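Local coordinates for hypothetical protein AF1704 (Archaeoglobus fulgidus, PDB 1ZBM), which probably converts cyclic dehypoxanthine futalosine into 1,4-dihydroxy-6-naphthoate in menaquinone biosynthesis, at residues Ile99-Lys104 with Lys164-Leu169. Numbering follows the deposited sequence.
Sequences ISLDGK and KCVLDL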
loop_
_atom_site.group_PDB
_atom_site.type_symbol
_atom_site.label_atom_id
_atom_site.label_comp_id
_atom_site.label_asym_id
_atom_site.label_seq_id
_atom_site.Cartn_x
_atom_site.Cartn_y
_atom_site.Cartn_z
ATOM N N ILE A 99 8.787 -24.481 -0.404
ATOM C CA ILE A 99 9.841 -24.467 -1.418
ATOM C C ILE A 99 10.874 -23.434 -0.998
ATOM O O ILE A 99 10.666 -22.726 -0.020
ATOM C CB ILE A 99 9.297 -24.100 -2.820
ATOM C CG1 ILE A 99 8.298 -22.945 -2.724
ATOM C CG2 ILE A 99 8.653 -25.316 -3.461
ATOM C CD1 ILE A 99 7.672 -22.581 -4.052
ATOM N N SER A 100 11.980 -23.335 -1.728
ATOM C CA SER A 100 13.016 -22.371 -1.372
ATOM C C SER A 100 12.862 -21.019 -2.066
ATOM O O SER A 100 13.313 -19.998 -1.542
ATOM C CB SER A 100 14.409 -22.940 -1.669
ATOM O OG SER A 100 14.641 -23.040 -3.063
ATOM N N LEU A 101 12.233 -21.018 -3.239
ATOM C CA LEU A 101 12.007 -19.805 -4.029
ATOM C C LEU A 101 13.161 -19.421 -4.952
ATOM O O LEU A 101 12.969 -18.681 -5.918
ATOM C CB LEU A 101 11.668 -18.606 -3.131
ATOM C CG LEU A 101 10.274 -18.545 -2.479
ATOM C CD1 LEU A 101 10.147 -17.273 -1.634
ATOM C CD2 LEU A 101 9.208 -18.580 -3.553
ATOM N N ASP A 102 14.361 -19.914 -4.663
ATOM C CA ASP A 102 15.512 -19.594 -5.504
ATOM C C ASP A 102 15.381 -20.243 -6.882
ATOM O O ASP A 102 15.203 -21.456 -6.998
ATOM C CB ASP A 102 16.806 -20.030 -4.810
ATOM C CG ASP A 102 17.081 -19.230 -3.542
ATOM O OD1 ASP A 102 16.404 -19.475 -2.518
ATOM O OD2 ASP A 102 17.964 -18.340 -3.576
ATOM N N GLY A 103 15.466 -19.420 -7.922
ATOM C CA GLY A 103 15.341 -19.916 -9.283
ATOM C C GLY A 103 13.896 -20.123 -9.716
ATOM O O GLY A 103 13.618 -20.362 -10.891
ATOM N N LYS A 104 12.971 -20.012 -8.768
ATOM C CA LYS A 104 11.550 -20.212 -9.040
ATOM C C LYS A 104 10.873 -19.047 -9.771
ATOM O O LYS A 104 11.394 -17.925 -9.812
ATOM C CB LYS A 104 10.815 -20.478 -7.729
ATOM C CG LYS A 104 11.278 -21.723 -6.987
ATOM C CD LYS A 104 11.049 -22.990 -7.801
ATOM C CE LYS A 104 11.285 -24.240 -6.958
ATOM N NZ LYS A 104 12.623 -24.226 -6.314
ATOM N N LYS A 164 0.180 -22.004 1.810
ATOM C CA LYS A 164 0.966 -21.645 2.979
ATOM C C LYS A 164 2.110 -20.707 2.635
ATOM O O LYS A 164 2.651 -20.729 1.529
ATOM C CB LYS A 164 1.514 -22.888 3.693
ATOM C CG LYS A 164 1.863 -24.062 2.801
ATOM C CD LYS A 164 0.650 -24.956 2.564
ATOM C CE LYS A 164 0.151 -25.593 3.869
ATOM N NZ LYS A 164 1.178 -26.477 4.515
ATOM N N CYS A 165 2.452 -19.872 3.605
ATOM C CA CYS A 165 3.517 -18.906 3.459
ATOM C C CYS A 165 4.881 -19.590 3.405
ATOM O O CYS A 165 5.226 -20.406 4.272
ATOM C CB CYS A 165 3.474 -17.911 4.623
ATOM S SG CYS A 165 4.816 -16.705 4.617
ATOM N N VAL A 166 5.644 -19.261 2.366
ATOM C CA VAL A 166 6.984 -19.807 2.174
ATOM C C VAL A 166 8.015 -18.719 2.446
ATOM O O VAL A 166 9.192 -19.008 2.643
ATOM C CB VAL A 166 7.175 -20.336 0.739
ATOM C CG1 VAL A 166 6.242 -21.510 0.488
ATOM C CG2 VAL A 166 6.907 -19.230 -0.272
ATOM N N LEU A 167 7.571 -17.464 2.435
ATOM C CA LEU A 167 8.446 -16.322 2.730
ATOM C C LEU A 167 7.586 -15.251 3.381
ATOM O O LEU A 167 6.656 -14.722 2.765
ATOM C CB LEU A 167 9.087 -15.756 1.447
ATOM C CG LEU A 167 10.246 -14.744 1.561
ATOM C CD1 LEU A 167 10.588 -14.175 0.178
ATOM C CD2 LEU A 167 9.886 -13.607 2.494
ATOM N N ASP A 168 7.889 -14.944 4.635
ATOM C CA ASP A 168 7.144 -13.908 5.349
ATOM C C ASP A 168 8.023 -12.659 5.275
ATOM O O ASP A 168 8.995 -12.538 6.010
ATOM C CB ASP A 168 6.907 -14.323 6.812
ATOM C CG ASP A 168 5.978 -13.382 7.543
ATOM O OD1 ASP A 168 6.263 -12.156 7.572
ATOM O OD2 ASP A 168 4.950 -13.863 8.087
ATOM N N LEU A 169 7.679 -11.753 4.367
ATOM C CA LEU A 169 8.441 -10.539 4.156
ATOM C C LEU A 169 8.666 -9.720 5.420
ATOM O O LEU A 169 9.680 -9.027 5.541
ATOM C CB LEU A 169 7.787 -9.684 3.066
ATOM C CG LEU A 169 7.884 -10.308 1.676
ATOM C CD1 LEU A 169 7.025 -9.543 0.693
ATOM C CD2 LEU A 169 9.336 -10.318 1.224
#
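Leu101 meets Val166 and Leu167 through its branched end: its CD1 lies 3.6 Å from Leu167 CB and 4.0 Å from Val166 CG2. The same methyl also touches CD1 of Leu167, at 3.6 Å, and the two leucine side chains cross at about a right angle. Val166 meets two loop residues, its CG2 facing Leu101 while CG1 packs on Ile99, 4.1 Å from Ile99 CG1. That second pairing depends on the Ile99 torsion (chi1 43°), which sets CG1 between the backbone N and the carbonyl carbon. No hydrogen bond links 99-104 to 164-169, so the contact between them is apolar, burying 183 Å² in all. Replacing Leu101 by an alanine would probably open a gap beside Leu167 and cost Val166 CG2 its packing against the leucine methyls. Behind the first shell, a type II turn from Leu101 to Lys104, closed by Lys104 N to Leu101 O at 3.1 Å, shapes the loop, while Val93 touches Leu101, Val166 and Leu167. Val166 and Leu167 both pair with Val93, forming a classic beta bulge in edge strand 164-168. The loop connecting strands 92-95 and 105-108 thus packs against the bulged edge of a mixed sheet, within a periplasmic-binding-protein-like fold.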